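Local coordinates for A151R (African swine fever virus Georgia 2007/1, PDB 7CMA), which is a zinc-binding non-structural viral protein whose biochemical role is not firmly established, though it may act as an oxygenase, at residues A[24-36]-A[82-96]. Sequence-based numbering, arbitrary orientation.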
loop_
_atom_site.group_PDB
_atom_site.type_symbol
_atom_site.label_atom_id
_atom_site.label_comp_id
_atom_site.label_asym_id
_atom_site.label_seq_id
_atom_site.Cartn_x
_atom_site.Cartn_y
_atom_site.Cartn_z
ATOM N N GLU A 24 8.485 19.111 2.671
ATOM C CA GLU A 24 9.740 19.429 1.938
ATOM C C GLU A 24 9.852 20.949 1.766
ATOM O O GLU A 24 10.928 21.496 2.089
ATOM C CB GLU A 24 9.776 18.697 0.593
ATOM C CG GLU A 24 10.233 17.252 0.703
ATOM C CD GLU A 24 11.665 17.077 1.180
ATOM O OE1 GLU A 24 12.455 18.021 1.025
ATOM O OE2 GLU A 24 11.981 16.004 1.715
ATOM N N LEU A 25 8.742 21.614 1.427
ATOM C CA LEU A 25 8.693 23.090 1.252
ATOM C C LEU A 25 8.907 23.784 2.607
ATOM O O LEU A 25 9.605 24.819 2.633
ATOM C CB LEU A 25 7.351 23.488 0.632
ATOM C CG LEU A 25 7.418 24.018 -0.799
ATOM C CD1 LEU A 25 6.153 24.781 -1.152
ATOM C CD2 LEU A 25 8.641 24.897 -1.001
ATOM N N GLU A 26 8.333 23.235 3.685
ATOM C CA GLU A 26 8.393 23.844 5.043
ATOM C C GLU A 26 9.793 23.647 5.636
ATOM O O GLU A 26 10.164 24.426 6.529
ATOM C CB GLU A 26 7.326 23.243 5.961
ATOM C CG GLU A 26 6.020 24.022 5.970
ATOM C CD GLU A 26 6.125 25.451 6.480
ATOM O OE1 GLU A 26 6.829 25.671 7.485
ATOM O OE2 GLU A 26 5.496 26.339 5.873
ATOM N N ASN A 27 10.547 22.664 5.133
ATOM C CA ASN A 27 11.896 22.317 5.660
ATOM C C ASN A 27 12.963 23.068 4.857
ATOM O O ASN A 27 13.699 23.869 5.463
ATOM C CB ASN A 27 12.140 20.806 5.640
ATOM C CG ASN A 27 11.295 20.065 6.654
ATOM O OD1 ASN A 27 10.711 20.677 7.548
ATOM N ND2 ASN A 27 11.197 18.755 6.505
ATOM N N GLY A 28 13.037 22.816 3.546
ATOM C CA GLY A 28 14.131 23.292 2.678
ATOM C C GLY A 28 13.844 24.669 2.108
ATOM O O GLY A 28 14.802 25.320 1.637
ATOM N N GLY A 29 12.563 24.996 1.943
ATOM C CA GLY A 29 12.085 26.317 1.490
ATOM C C GLY A 29 12.299 26.540 -0.003
ATOM O O GLY A 29 12.067 27.675 -0.458
ATOM N N THR A 30 12.678 25.502 -0.756
ATOM C CA THR A 30 12.965 25.663 -2.209
ATOM C C THR A 30 12.725 24.342 -2.941
ATOM O O THR A 30 13.147 23.288 -2.434
ATOM C CB THR A 30 14.378 26.220 -2.442
ATOM O OG1 THR A 30 14.619 26.246 -3.847
ATOM C CG2 THR A 30 15.463 25.417 -1.762
ATOM N N ILE A 31 12.039 24.416 -4.083
ATOM C CA ILE A 31 11.647 23.250 -4.926
ATOM C C ILE A 31 11.844 23.636 -6.394
ATOM O O ILE A 31 11.350 24.714 -6.800
ATOM C CB ILE A 31 10.197 22.820 -4.639
ATOM C CG1 ILE A 31 10.049 22.226 -3.233
ATOM C CG2 ILE A 31 9.697 21.868 -5.714
ATOM C CD1 ILE A 31 8.900 21.249 -3.093
ATOM N N LEU A 32 12.586 22.809 -7.130
ATOM C CA LEU A 32 12.747 22.917 -8.601
ATOM C C LEU A 32 11.734 21.994 -9.288
ATOM O O LEU A 32 11.579 20.841 -8.843
ATOM C CB LEU A 32 14.189 22.545 -8.965
ATOM C CG LEU A 32 15.260 23.504 -8.448
ATOM C CD1 LEU A 32 16.658 22.986 -8.769
ATOM C CD2 LEU A 32 15.064 24.899 -9.020
ATOM N N LEU A 33 11.025 22.517 -10.288
ATOM C CA LEU A 33 10.081 21.740 -11.130
ATOM C C LEU A 33 10.776 21.360 -12.441
ATOM O O LEU A 33 11.357 22.259 -13.086
ATOM C CB LEU A 33 8.832 22.593 -11.380
ATOM C CG LEU A 33 7.876 22.725 -10.191
ATOM C CD1 LEU A 33 8.401 23.723 -9.172
ATOM C CD2 LEU A 33 6.486 23.132 -10.657
ATOM N N LEU A 34 10.836 20.060 -12.747
ATOM C CA LEU A 34 11.547 19.536 -13.942
ATOM C C LEU A 34 10.548 18.815 -14.862
ATOM O O LEU A 34 9.722 18.029 -14.346
ATOM C CB LEU A 34 12.678 18.608 -13.487
ATOM C CG LEU A 34 13.847 19.296 -12.781
ATOM C CD1 LEU A 34 13.693 19.210 -11.269
ATOM C CD2 LEU A 34 15.181 18.697 -13.217
ATOM N N THR A 35 10.611 19.098 -16.165
ATOM C CA THR A 35 9.861 18.370 -17.226
ATOM C C THR A 35 10.866 17.718 -18.191
ATOM O O THR A 35 11.778 18.427 -18.652
ATOM C CB THR A 35 8.867 19.301 -17.937
ATOM O OG1 THR A 35 7.875 19.710 -16.996
ATOM C CG2 THR A 35 8.179 18.642 -19.115
ATOM N N LYS A 36 10.870 16.382 -18.243
ATOM C CA LYS A 36 11.901 15.566 -18.939
ATOM C C LYS A 36 13.294 15.995 -18.461
ATOM O O LYS A 36 14.217 16.039 -19.289
ATOM C CB LYS A 36 11.749 15.712 -20.456
ATOM C CG LYS A 36 10.425 15.209 -21.016
ATOM C CD LYS A 36 10.320 15.326 -22.522
ATOM C CE LYS A 36 9.130 14.583 -23.095
ATOM N NZ LYS A 36 8.987 13.230 -22.505
ATOM N N TRP A 82 0.162 20.000 -11.072
ATOM C CA TRP A 82 1.149 20.039 -12.186
ATOM C C TRP A 82 1.682 18.624 -12.457
ATOM O O TRP A 82 1.782 18.243 -13.636
ATOM C CB TRP A 82 2.277 21.027 -11.866
ATOM C CG TRP A 82 3.431 20.988 -12.821
ATOM C CD1 TRP A 82 3.508 21.594 -14.041
ATOM C CD2 TRP A 82 4.738 20.437 -12.569
ATOM N NE1 TRP A 82 4.740 21.387 -14.598
ATOM C CE2 TRP A 82 5.526 20.702 -13.708
ATOM C CE3 TRP A 82 5.297 19.697 -11.524
ATOM C CZ2 TRP A 82 6.846 20.262 -13.821
ATOM C CZ3 TRP A 82 6.605 19.279 -11.627
ATOM C CH2 TRP A 82 7.360 19.540 -12.770
ATOM N N ILE A 83 2.042 17.887 -11.402
ATOM C CA ILE A 83 2.627 16.519 -11.532
ATOM C C ILE A 83 1.598 15.605 -12.204
ATOM O O ILE A 83 1.966 14.921 -13.171
ATOM C CB ILE A 83 3.072 15.963 -10.167
ATOM C CG1 ILE A 83 4.374 16.615 -9.683
ATOM C CG2 ILE A 83 3.191 14.447 -10.227
ATOM C CD1 ILE A 83 4.654 16.401 -8.207
ATOM N N ILE A 84 0.383 15.539 -11.652
ATOM C CA ILE A 84 -0.590 14.444 -11.938
ATOM C C ILE A 84 -1.076 14.555 -13.389
ATOM O O ILE A 84 -1.525 13.523 -13.933
ATOM C CB ILE A 84 -1.761 14.470 -10.936
ATOM C CG1 ILE A 84 -2.459 13.110 -10.857
ATOM C CG2 ILE A 84 -2.734 15.592 -11.270
ATOM C CD1 ILE A 84 -1.529 11.955 -10.529
ATOM N N LYS A 85 -0.888 15.724 -14.016
ATOM C CA LYS A 85 -1.300 15.996 -15.424
ATOM C C LYS A 85 -0.366 15.251 -16.386
ATOM O O LYS A 85 -0.802 14.918 -17.506
ATOM C CB LYS A 85 -1.276 17.503 -15.710
ATOM C CG LYS A 85 -2.444 18.298 -15.140
ATOM C CD LYS A 85 -3.665 17.459 -14.836
ATOM C CE LYS A 85 -4.763 18.242 -14.145
ATOM N NZ LYS A 85 -4.421 18.532 -12.730
ATOM N N ASN A 86 0.885 15.041 -15.978
ATOM C CA ASN A 86 1.945 14.478 -16.853
ATOM C C ASN A 86 2.954 13.729 -15.987
ATOM O O ASN A 86 4.119 14.115 -15.906
ATOM C CB ASN A 86 2.606 15.577 -17.689
ATOM C CG ASN A 86 3.549 15.027 -18.735
ATOM O OD1 ASN A 86 3.593 13.823 -18.959
ATOM N ND2 ASN A 86 4.342 15.895 -19.339
ATOM N N PRO A 87 2.524 12.665 -15.271
ATOM C CA PRO A 87 3.281 12.147 -14.130
ATOM C C PRO A 87 4.594 11.459 -14.533
ATOM O O PRO A 87 5.409 11.223 -13.666
ATOM C CB PRO A 87 2.315 11.142 -13.482
ATOM C CG PRO A 87 1.418 10.697 -14.626
ATOM C CD PRO A 87 1.282 11.919 -15.514
ATOM N N GLN A 88 4.745 11.123 -15.815
ATOM C CA GLN A 88 5.907 10.359 -16.348
ATOM C C GLN A 88 7.056 11.318 -16.685
ATOM O O GLN A 88 8.149 10.824 -17.027
ATOM C CB GLN A 88 5.503 9.555 -17.585
ATOM C CG GLN A 88 5.640 8.048 -17.403
ATOM C CD GLN A 88 4.310 7.335 -17.438
ATOM O OE1 GLN A 88 4.244 6.107 -17.450
ATOM N NE2 GLN A 88 3.234 8.105 -17.447
ATOM N N ASN A 89 6.793 12.628 -16.706
ATOM C CA ASN A 89 7.790 13.616 -17.204
ATOM C C ASN A 89 7.981 14.733 -16.178
ATOM O O ASN A 89 8.997 15.425 -16.269
ATOM C CB ASN A 89 7.398 14.172 -18.572
ATOM C CG ASN A 89 7.241 13.084 -19.610
ATOM O OD1 ASN A 89 8.068 12.182 -19.693
ATOM N ND2 ASN A 89 6.132 13.101 -20.328
ATOM N N ASN A 90 7.030 14.913 -15.260
ATOM C CA ASN A 90 7.015 16.050 -14.298
ATOM C C ASN A 90 7.511 15.563 -12.934
ATOM O O ASN A 90 6.784 14.792 -12.259
ATOM C CB ASN A 90 5.635 16.700 -14.198
ATOM C CG ASN A 90 5.281 17.525 -15.419
ATOM O OD1 ASN A 90 6.110 17.709 -16.316
ATOM N ND2 ASN A 90 4.101 18.125 -15.404
ATOM N N LYS A 91 8.721 15.974 -12.561
ATOM C CA LYS A 91 9.347 15.604 -11.267
ATOM C C LYS A 91 9.791 16.873 -10.557
ATOM O O LYS A 91 9.951 17.898 -11.231
ATOM C CB LYS A 91 10.522 14.654 -11.500
ATOM C CG LYS A 91 10.146 13.296 -12.062
ATOM C CD LYS A 91 11.294 12.316 -12.060
ATOM C CE LYS A 91 11.004 11.063 -12.856
ATOM N NZ LYS A 91 12.130 10.105 -12.781
ATOM N N ILE A 92 10.030 16.787 -9.248
ATOM C CA ILE A 92 10.436 17.968 -8.446
ATOM C C ILE A 92 11.720 17.634 -7.686
ATOM O O ILE A 92 11.914 16.457 -7.311
ATOM C CB ILE A 92 9.296 18.420 -7.513
ATOM C CG1 ILE A 92 8.906 17.330 -6.512
ATOM C CG2 ILE A 92 8.101 18.893 -8.329
ATOM C CD1 ILE A 92 8.262 17.867 -5.256
ATOM N N TRP A 93 12.589 18.629 -7.534
ATOM C CA TRP A 93 13.783 18.546 -6.657
ATOM C C TRP A 93 13.576 19.454 -5.442
ATOM O O TRP A 93 13.355 20.651 -5.642
ATOM C CB TRP A 93 15.040 18.930 -7.445
ATOM C CG TRP A 93 16.277 18.974 -6.608
ATOM C CD1 TRP A 93 16.716 20.023 -5.853
ATOM C CD2 TRP A 93 17.196 17.892 -6.365
ATOM N NE1 TRP A 93 17.847 19.671 -5.167
ATOM C CE2 TRP A 93 18.134 18.355 -5.417
ATOM C CE3 TRP A 93 17.276 16.562 -6.795
ATOM C CZ2 TRP A 93 19.188 17.560 -4.967
ATOM C CZ3 TRP A 93 18.317 15.779 -6.350
ATOM C CH2 TRP A 93 19.258 16.274 -5.446
ATOM N N SER A 94 13.727 18.918 -4.232
ATOM C CA SER A 94 13.605 19.741 -3.001
ATOM C C SER A 94 14.990 19.996 -2.396
ATOM O O SER A 94 15.712 19.014 -2.133
ATOM C CB SER A 94 12.684 19.106 -2.002
ATOM O OG SER A 94 12.526 19.951 -0.871
ATOM N N GLY A 95 15.270 21.255 -2.057
ATOM C CA GLY A 95 16.468 21.661 -1.297
ATOM C C GLY A 95 17.530 22.266 -2.201
ATOM O O GLY A 95 17.212 22.567 -3.365
ATOM N N GLU A 96 18.715 22.540 -1.647
ATOM C CA GLU A 96 19.889 23.064 -2.399
ATOM C C GLU A 96 20.132 22.178 -3.620
ATOM O O GLU A 96 20.161 20.951 -3.506
ATOM C CB GLU A 96 21.118 23.120 -1.487
ATOM C CG GLU A 96 21.933 24.395 -1.640
ATOM C CD GLU A 96 23.194 24.247 -2.477
ATOM O OE1 GLU A 96 24.296 24.266 -1.890
ATOM O OE2 GLU A 96 23.075 24.139 -3.712
#
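The indole of W82 lies between L33 and N90: CD2 of L33 sits over one face, 3.8 Å from the centroid of the six-membered ring and 14° off its normal, a CH-pi contact, while ND2 of N90 covers the opposite face near the rim. The backbone around L34 C and K91 O meets the ring edge in plane. At the edge of the W93 indole, NE1 donates to E96 O, 3.1 Å away and in the ring plane. With CG anti to its backbone N (chi1 171°), W82 swings its ring from helix 72-84 onto the antiparallel strands 30-35 and 90-94. There L32 with W93 and L34 with K91 form the hydrogen-bonded pairs. N90 ND2 donates to W82 O, 2.9 Å away, and N90 OD1 accepts from T35 OG1 at 2.8 Å, 44° out of the carbonyl plane. S94 OG donates to E24 OE1 (2.7 Å) on the anti side of the carboxylate, whose OE2 is hydrogen-bonded to Y146 OH. I21 packs on I31 and I92, and I79 on I92. Backbone bonds thus zip strand 90-94 onto the five-stranded sheet, and the buried N90 amide, its orientation fixed through OD1 and ND2, ties helix 72-84 to the sheet.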